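Local coordinates for CEL61B (PDB 2VTC), which oxidatively cleaves the glycosidic bonds of crystalline and amorphous polysaccharides such as cellulose, using an active-site copper, a reducing agent and hydrogen peroxide or oxygen, at residues A[69-74]-A[221-226]; A[74-79]-A[216-221]. All coordinates share one frame; numbering follows the deposited sequence.

Contact 1: residues A[69-74]-A[221-226]; sequences DQYTTP and YKPTDP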
ATOM      1  N   ASP A  69     -10.659  10.249   9.438  1.00 19.90           N
ATOM      2  CA  ASP A  69     -10.513  11.679   9.731  1.00 20.93           C
ATOM      3  C   ASP A  69      -9.168  12.235   9.234  1.00 20.52           C
ATOM      4  O   ASP A  69      -8.906  13.441   9.360  1.00 22.26           O
ATOM      5  CB  ASP A  69     -10.749  12.005  11.229  1.00 21.31           C
ATOM      6  CG  ASP A  69      -9.815  11.255  12.181  1.00 24.91           C
ATOM      7  OD1 ASP A  69      -8.859  10.575  11.766  1.00 27.00           O
ATOM      8  OD2 ASP A  69     -10.037  11.361  13.428  1.00 31.20           O
ATOM      9  N   GLN A  70      -8.338  11.351   8.681  1.00 19.09           N
ATOM     10  CA  GLN A  70      -7.057  11.750   8.083  1.00 18.51           C
ATOM     11  C   GLN A  70      -7.023  11.531   6.556  1.00 18.17           C
ATOM     12  O   GLN A  70      -5.961  11.637   5.949  1.00 17.97           O
ATOM     13  CB  GLN A  70      -5.921  10.986   8.726  1.00 18.88           C
ATOM     14  CG  GLN A  70      -5.782  11.223  10.218  1.00 21.39           C
ATOM     15  CD  GLN A  70      -4.717  10.357  10.813  1.00 22.79           C
ATOM     16  OE1 GLN A  70      -4.900   9.151  10.995  1.00 22.54           O
ATOM     17  NE2 GLN A  70      -3.556  10.962  11.101  1.00 22.26           N
ATOM     18  N   TYR A  71      -8.163  11.210   5.946  1.00 17.57           N
ATOM     19  CA  TYR A  71      -8.182  10.911   4.502  1.00 16.44           C
ATOM     20  C   TYR A  71      -7.828  12.088   3.584  1.00 17.35           C
ATOM     21  O   TYR A  71      -7.557  11.868   2.396  1.00 17.54           O
ATOM     22  CB  TYR A  71      -9.521  10.293   4.070  1.00 17.41           C
ATOM     23  CG  TYR A  71      -9.795   8.855   4.484  1.00 16.02           C
ATOM     24  CD1 TYR A  71      -8.802   7.999   4.979  1.00 14.79           C
ATOM     25  CD2 TYR A  71     -11.085   8.326   4.303  1.00 18.08           C
ATOM     26  CE1 TYR A  71      -9.092   6.655   5.333  1.00 14.51           C
ATOM     27  CE2 TYR A  71     -11.370   7.008   4.637  1.00 16.94           C
ATOM     28  CZ  TYR A  71     -10.393   6.175   5.133  1.00 16.13           C
ATOM     29  OH  TYR A  71     -10.652   4.864   5.480  1.00 16.58           O
ATOM     30  N   THR A  72      -7.854  13.329   4.100  1.00 16.79           N
ATOM     31  CA  THR A  72      -7.476  14.487   3.280  1.00 17.73           C
ATOM     32  C   THR A  72      -6.107  15.063   3.654  1.00 17.49           C
ATOM     33  O   THR A  72      -5.771  16.144   3.181  1.00 19.26           O
ATOM     34  CB  THR A  72      -8.518  15.624   3.344  1.00 17.98           C
ATOM     35  OG1 THR A  72      -8.537  16.189   4.663  1.00 20.33           O
ATOM     36  CG2 THR A  72      -9.909  15.108   2.960  1.00 19.98           C
ATOM     37  N   THR A  73      -5.365  14.348   4.498  1.00 17.52           N
ATOM     38  CA  THR A  73      -4.080  14.826   5.053  1.00 17.86           C
ATOM     39  C   THR A  73      -2.897  14.151   4.378  1.00 18.32           C
ATOM     40  O   THR A  73      -3.040  13.083   3.787  1.00 18.15           O
ATOM     41  CB  THR A  73      -3.978  14.585   6.600  1.00 18.59           C
ATOM     42  OG1 THR A  73      -3.712  13.202   6.875  1.00 18.52           O
ATOM     43  CG2 THR A  73      -5.247  15.069   7.338  1.00 19.55           C
ATOM     44  N   PRO A  74      -1.702  14.780   4.427  1.00 17.60           N
ATOM     45  CA  PRO A  74      -0.517  14.138   3.856  1.00 17.39           C
ATOM     46  C   PRO A  74      -0.208  12.722   4.352  1.00 16.89           C
ATOM     47  O   PRO A  74       0.397  11.940   3.625  1.00 16.85           O
ATOM     48  CB  PRO A  74       0.618  15.115   4.239  1.00 16.24           C
ATOM     49  CG  PRO A  74      -0.066  16.457   4.276  1.00 17.68           C
ATOM     50  CD  PRO A  74      -1.397  16.129   4.957  1.00 19.04           C
ATOM     51  N   TYR A 221     -10.480   8.285  -0.783  1.00 17.70           N
ATOM     52  CA  TYR A 221     -11.540   7.790   0.114  1.00 17.45           C
ATOM     53  C   TYR A 221     -12.212   8.902   0.924  1.00 18.83           C
ATOM     54  O   TYR A 221     -11.558   9.886   1.300  1.00 18.66           O
ATOM     55  CB  TYR A 221     -10.955   6.835   1.154  1.00 16.93           C
ATOM     56  CG  TYR A 221     -10.013   5.795   0.630  1.00 16.06           C
ATOM     57  CD1 TYR A 221     -10.456   4.850  -0.292  1.00 15.43           C
ATOM     58  CD2 TYR A 221      -8.676   5.735   1.078  1.00 14.57           C
ATOM     59  CE1 TYR A 221      -9.590   3.883  -0.784  1.00 16.38           C
ATOM     60  CE2 TYR A 221      -7.802   4.759   0.607  1.00 13.18           C
ATOM     61  CZ  TYR A 221      -8.279   3.831  -0.334  1.00 14.32           C
ATOM     62  OH  TYR A 221      -7.450   2.849  -0.816  1.00 14.62           O
ATOM     63  N   LYS A 222     -13.508   8.709   1.198  1.00 19.77           N
ATOM     64  CA  LYS A 222     -14.281   9.574   2.105  1.00 20.61           C
ATOM     65  C   LYS A 222     -14.799   8.721   3.282  1.00 21.10           C
ATOM     66  O   LYS A 222     -15.031   7.514   3.121  1.00 21.08           O
ATOM     67  CB  LYS A 222     -15.444  10.255   1.369  1.00 22.03           C
ATOM     68  CG  LYS A 222     -14.997  11.211   0.269  1.00 25.14           C
ATOM     69  CD  LYS A 222     -16.120  12.119  -0.189  1.00 31.94           C
ATOM     70  CE  LYS A 222     -15.727  12.885  -1.457  1.00 34.95           C
ATOM     71  NZ  LYS A 222     -16.763  13.873  -1.896  1.00 38.87           N
ATOM     72  N   PRO A 223     -14.950   9.324   4.483  1.00 21.05           N
ATOM     73  CA  PRO A 223     -15.390   8.540   5.660  1.00 21.05           C
ATOM     74  C   PRO A 223     -16.757   7.857   5.532  1.00 22.17           C
ATOM     75  O   PRO A 223     -17.042   6.930   6.300  1.00 22.43           O
ATOM     76  CB  PRO A 223     -15.412   9.581   6.781  1.00 21.68           C
ATOM     77  CG  PRO A 223     -14.394  10.615   6.320  1.00 20.30           C
ATOM     78  CD  PRO A 223     -14.661  10.722   4.855  1.00 21.02           C
ATOM     79  N   THR A 224     -17.550   8.300   4.563  1.00 21.97           N
ATOM     80  CA  THR A 224     -18.907   7.765   4.328  1.00 23.12           C
ATOM     81  C   THR A 224     -19.046   6.864   3.104  1.00 22.98           C
ATOM     82  O   THR A 224     -20.171   6.456   2.751  1.00 22.97           O
ATOM     83  CB  THR A 224     -19.932   8.916   4.190  1.00 23.66           C
ATOM     84  OG1 THR A 224     -19.517   9.807   3.140  1.00 25.77           O
ATOM     85  CG2 THR A 224     -20.080   9.685   5.533  1.00 25.52           C
ATOM     86  N   ASP A 225     -17.939   6.567   2.420  1.00 21.59           N
ATOM     87  CA  ASP A 225     -18.006   5.678   1.264  1.00 21.73           C
ATOM     88  C   ASP A 225     -18.574   4.310   1.652  1.00 21.06           C
ATOM     89  O   ASP A 225     -18.340   3.838   2.769  1.00 20.77           O
ATOM     90  CB  ASP A 225     -16.625   5.515   0.631  1.00 21.35           C
ATOM     91  CG  ASP A 225     -16.190   6.741  -0.174  1.00 22.61           C
ATOM     92  OD1 ASP A 225     -17.022   7.629  -0.509  1.00 22.50           O
ATOM     93  OD2 ASP A 225     -14.978   6.790  -0.489  1.00 24.33           O
ATOM     94  N   PRO A 226     -19.331   3.672   0.730  1.00 21.81           N
ATOM     95  CA  PRO A 226     -20.011   2.409   1.058  1.00 21.80           C
ATOM     96  C   PRO A 226     -19.139   1.222   1.501  1.00 21.48           C
ATOM     97  O   PRO A 226     -19.642   0.335   2.219  1.00 22.34           O
ATOM     98  CB  PRO A 226     -20.815   2.104  -0.226  1.00 22.02           C
ATOM     99  CG  PRO A 226     -20.108   2.848  -1.315  1.00 23.04           C
ATOM    100  CD  PRO A 226     -19.656   4.117  -0.633  1.00 21.73           C
TER
HETATM  101  O   HOH W   1      -8.223   9.601   0.686  1.00 16.38           O
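Y71 and Y221 form an edge-to-face aromatic pair between two loops, one leading into helix 75-78, the other following strand 215-216. The edge of the Y221 ring points at the face of Y71. The ring centroids of Y71 and Y221 are 5.5 Å apart, with the planes at 54°. Y71 also takes a CH-pi contact over a face. Y221 CB lies 3.8 Å from the Y71 ring centroid, displaced toward the rim, and is 3.5 Å from Y71 CD2. Y71 CG is anti to its carbonyl carbon (chi1 -73°), which swings the ring across to Y221. The backbone at K222 and P223 meets the ring at its edge, with P223 N 4.0 Å from Y71 CD2. No direct hydrogen bond joins the segments. A water lies 2.9 Å from Y71 O and accepts from Y221 N at 3.0 Å. Y71 OH bonds N194 ND2 of strand 193-204. An alanine in place of Y71 is likely to open a gap beside Y221 CB and leave N194 without its hydroxyl partner. The packing lies near the copper site, with the Y71 side chain about 9 Å from that of the copper ligand Y195. Y71 also packs on I76 of helix 75-78, while Y221 OH bonds E179 of strand 172-182.

Contact 2: residues A[74-79]-A[216-221]; sequences PDIVCH and PATQLY
A217 and T218 pack against I76 and V77, joining the short 3-10 turn 217-219 to the weakly bonded helix 75-78. The turn follows directly after P216. A217 is the centre of the contact. A217 CB points at the helix and rests 3.7 Å from V77 CA. V77 CG2 touches A217 CB at 4.0 Å. A217 O also takes part, lying 3.7 Å from I76 CG2, but this is van der Waals packing. A217 O accepts from L220 N at 3.2 Å. T218 comes in at the side, its CG2 meeting I76 CG2 methyl to methyl at 3.9 Å. Because T218 CG2 is anti to the carbonyl carbon (chi1 55° for OG1), the methyl faces I76. W134 of strand 133-143 touches both V77 and A217. R177 of strand 172-182 bonds the backbone oxygens of I76 and V77, and C78 is disulfide-bonded to C198. The touching groups across the contact are mostly methyls, with no hydrogen bond between the segments. Close apolar packing therefore joins them, and the small side chain of A217 is consistent with the close approach, 5.2 Å between V77 CA and A217 CA.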
ATOM      1  N   PRO A  74      -1.702  14.780   4.427  1.00 17.60           N
ATOM      2  CA  PRO A  74      -0.517  14.138   3.856  1.00 17.39           C
ATOM      3  C   PRO A  74      -0.208  12.722   4.352  1.00 16.89           C
ATOM      4  O   PRO A  74       0.397  11.940   3.625  1.00 16.85           O
ATOM      5  CB  PRO A  74       0.618  15.115   4.239  1.00 16.24           C
ATOM      6  CG  PRO A  74      -0.066  16.457   4.276  1.00 17.68           C
ATOM      7  CD  PRO A  74      -1.397  16.129   4.957  1.00 19.04           C
ATOM      8  N   ASP A  75      -0.635  12.395   5.581  1.00 15.95           N
ATOM      9  CA  ASP A  75      -0.364  11.094   6.152  1.00 16.19           C
ATOM     10  C   ASP A  75      -1.016   9.931   5.366  1.00 15.04           C
ATOM     11  O   ASP A  75      -0.531   8.807   5.448  1.00 15.38           O
ATOM     12  CB  ASP A  75      -0.831  11.069   7.614  1.00 15.70           C
ATOM     13  CG  ASP A  75       0.238  11.622   8.572  1.00 18.63           C
ATOM     14  OD1 ASP A  75       1.362  12.003   8.093  1.00 17.75           O
ATOM     15  OD2 ASP A  75      -0.053  11.695   9.795  1.00 19.45           O
ATOM     16  N   ILE A  76      -2.084  10.217   4.614  1.00 16.02           N
ATOM     17  CA  ILE A  76      -2.733   9.149   3.816  1.00 15.39           C
ATOM     18  C   ILE A  76      -1.906   8.739   2.587  1.00 15.01           C
ATOM     19  O   ILE A  76      -2.094   7.678   2.014  1.00 14.74           O
ATOM     20  CB  ILE A  76      -4.194   9.529   3.400  1.00 14.47           C
ATOM     21  CG1 ILE A  76      -4.993   8.293   2.914  1.00 14.51           C
ATOM     22  CG2 ILE A  76      -4.201  10.545   2.275  1.00 15.95           C
ATOM     23  CD1 ILE A  76      -5.052   7.121   3.939  1.00 15.86           C
ATOM     24  N   VAL A  77      -0.958   9.583   2.182  1.00 15.39           N
ATOM     25  CA  VAL A  77      -0.189   9.264   0.977  1.00 14.89           C
ATOM     26  C   VAL A  77       0.653   7.986   1.151  1.00 15.06           C
ATOM     27  O   VAL A  77       0.451   7.005   0.416  1.00 14.93           O
ATOM     28  CB  VAL A  77       0.729  10.457   0.540  1.00 14.65           C
ATOM     29  CG1 VAL A  77       1.460  10.066  -0.751  1.00 15.69           C
ATOM     30  CG2 VAL A  77      -0.071  11.758   0.349  1.00 15.72           C
ATOM     31  N   CYS A  78       1.562   8.000   2.136  1.00 14.84           N
ATOM     32  CA  CYS A  78       2.493   6.910   2.397  1.00 15.50           C
ATOM     33  C   CYS A  78       2.677   6.620   3.890  1.00 15.41           C
ATOM     34  O   CYS A  78       3.678   6.056   4.296  1.00 15.55           O
ATOM     35  CB  CYS A  78       3.863   7.171   1.739  1.00 16.45           C
ATOM     36  SG  CYS A  78       3.815   7.078  -0.065  1.00 16.84           S
ATOM     37  N   HIS A  79       1.668   6.981   4.674  1.00 15.12           N
ATOM     38  CA  HIS A  79       1.626   6.755   6.130  1.00 16.70           C
ATOM     39  C   HIS A  79       2.324   7.897   6.899  1.00 18.08           C
ATOM     40  O   HIS A  79       2.725   8.920   6.306  1.00 17.32           O
ATOM     41  CB  HIS A  79       2.137   5.363   6.523  1.00 17.30           C
ATOM     42  CG  HIS A  79       1.417   4.773   7.702  1.00 18.29           C
ATOM     43  ND1 HIS A  79       0.829   3.519   7.680  1.00 22.40           N
ATOM     44  CD2 HIS A  79       1.209   5.271   8.942  1.00 18.85           C
ATOM     45  CE1 HIS A  79       0.284   3.281   8.866  1.00 18.86           C
ATOM     46  NE2 HIS A  79       0.493   4.329   9.645  1.00 23.77           N
ATOM     47  N   PRO A 216      -5.121  12.044  -6.667  1.00 17.39           N
ATOM     48  CA  PRO A 216      -4.335  12.401  -5.472  1.00 17.39           C
ATOM     49  C   PRO A 216      -4.723  11.488  -4.295  1.00 17.19           C
ATOM     50  O   PRO A 216      -5.902  11.134  -4.187  1.00 16.66           O
ATOM     51  CB  PRO A 216      -4.770  13.843  -5.188  1.00 17.49           C
ATOM     52  CG  PRO A 216      -5.189  14.383  -6.553  1.00 17.91           C
ATOM     53  CD  PRO A 216      -5.896  13.193  -7.182  1.00 16.96           C
ATOM     54  N   ALA A 217      -3.766  11.101  -3.449  1.00 16.91           N
ATOM     55  CA  ALA A 217      -4.111  10.148  -2.355  1.00 17.19           C
ATOM     56  C   ALA A 217      -5.200  10.707  -1.451  1.00 17.82           C
ATOM     57  O   ALA A 217      -5.999   9.939  -0.885  1.00 18.13           O
ATOM     58  CB  ALA A 217      -2.886   9.723  -1.550  1.00 17.27           C
ATOM     59  N   THR A 218      -5.238  12.038  -1.331  1.00 17.68           N
ATOM     60  CA  THR A 218      -6.186  12.749  -0.462  1.00 18.66           C
ATOM     61  C   THR A 218      -7.615  12.775  -1.037  1.00 18.25           C
ATOM     62  O   THR A 218      -8.540  13.281  -0.396  1.00 19.18           O
ATOM     63  CB  THR A 218      -5.685  14.178  -0.173  1.00 19.65           C
ATOM     64  OG1 THR A 218      -5.449  14.850  -1.417  1.00 21.65           O
ATOM     65  CG2 THR A 218      -4.401  14.124   0.625  1.00 18.35           C
ATOM     66  N   GLN A 219      -7.784  12.209  -2.229  1.00 18.59           N
ATOM     67  CA  GLN A 219      -9.085  12.082  -2.883  1.00 19.33           C
ATOM     68  C   GLN A 219      -9.507  10.611  -3.078  1.00 18.62           C
ATOM     69  O   GLN A 219     -10.536  10.343  -3.695  1.00 19.08           O
ATOM     70  CB  GLN A 219      -9.086  12.834  -4.226  1.00 19.76           C
ATOM     71  CG  GLN A 219      -9.059  14.357  -4.089  1.00 22.05           C
ATOM     72  CD  GLN A 219      -8.897  15.087  -5.439  1.00 23.33           C
ATOM     73  OE1 GLN A 219      -9.253  14.564  -6.504  1.00 31.61           O
ATOM     74  NE2 GLN A 219      -8.357  16.294  -5.388  1.00 30.38           N
ATOM     75  N   LEU A 220      -8.730   9.674  -2.537  1.00 16.68           N
ATOM     76  CA  LEU A 220      -9.041   8.242  -2.731  1.00 16.66           C
ATOM     77  C   LEU A 220     -10.320   7.823  -2.026  1.00 17.54           C
ATOM     78  O   LEU A 220     -11.144   7.105  -2.617  1.00 17.58           O
ATOM     79  CB  LEU A 220      -7.901   7.332  -2.283  1.00 17.01           C
ATOM     80  CG  LEU A 220      -6.596   7.442  -3.065  1.00 15.18           C
ATOM     81  CD1 LEU A 220      -5.529   6.674  -2.333  1.00 16.33           C
ATOM     82  CD2 LEU A 220      -6.708   6.935  -4.523  1.00 16.18           C
ATOM     83  N   TYR A 221     -10.480   8.285  -0.783  1.00 17.70           N
ATOM     84  CA  TYR A 221     -11.540   7.790   0.114  1.00 17.45           C
ATOM     85  C   TYR A 221     -12.212   8.902   0.924  1.00 18.83           C
ATOM     86  O   TYR A 221     -11.558   9.886   1.300  1.00 18.66           O
ATOM     87  CB  TYR A 221     -10.955   6.835   1.154  1.00 16.93           C
ATOM     88  CG  TYR A 221     -10.013   5.795   0.630  1.00 16.06           C
ATOM     89  CD1 TYR A 221     -10.456   4.850  -0.292  1.00 15.43           C
ATOM     90  CD2 TYR A 221      -8.676   5.735   1.078  1.00 14.57           C
ATOM     91  CE1 TYR A 221      -9.590   3.883  -0.784  1.00 16.38           C
ATOM     92  CE2 TYR A 221      -7.802   4.759   0.607  1.00 13.18           C
ATOM     93  CZ  TYR A 221      -8.279   3.831  -0.334  1.00 14.32           C
ATOM     94  OH  TYR A 221      -7.450   2.849  -0.816  1.00 14.62           O
TER

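How the contacts relate
From the N terminus, the chain passes helix 38-47 and enters 69-74, the first half of contact 1. P74 leads straight into 74-79, the first half of contact 2. Most of the beta strands follow. After strand 215-216 the chain returns through 216-221, which closes contact 2, and then 221-226, which closes contact 1. Contact 2 is thus nested inside the loop closed by contact 1, and P74 and Y221 belong to both. The centres are 8 Å apart. The two also touch directly: T218 CG2 packs on T72 O at 3.5 Å. Together they tie the loop and helix 75-78 to the segment after strand 215-216.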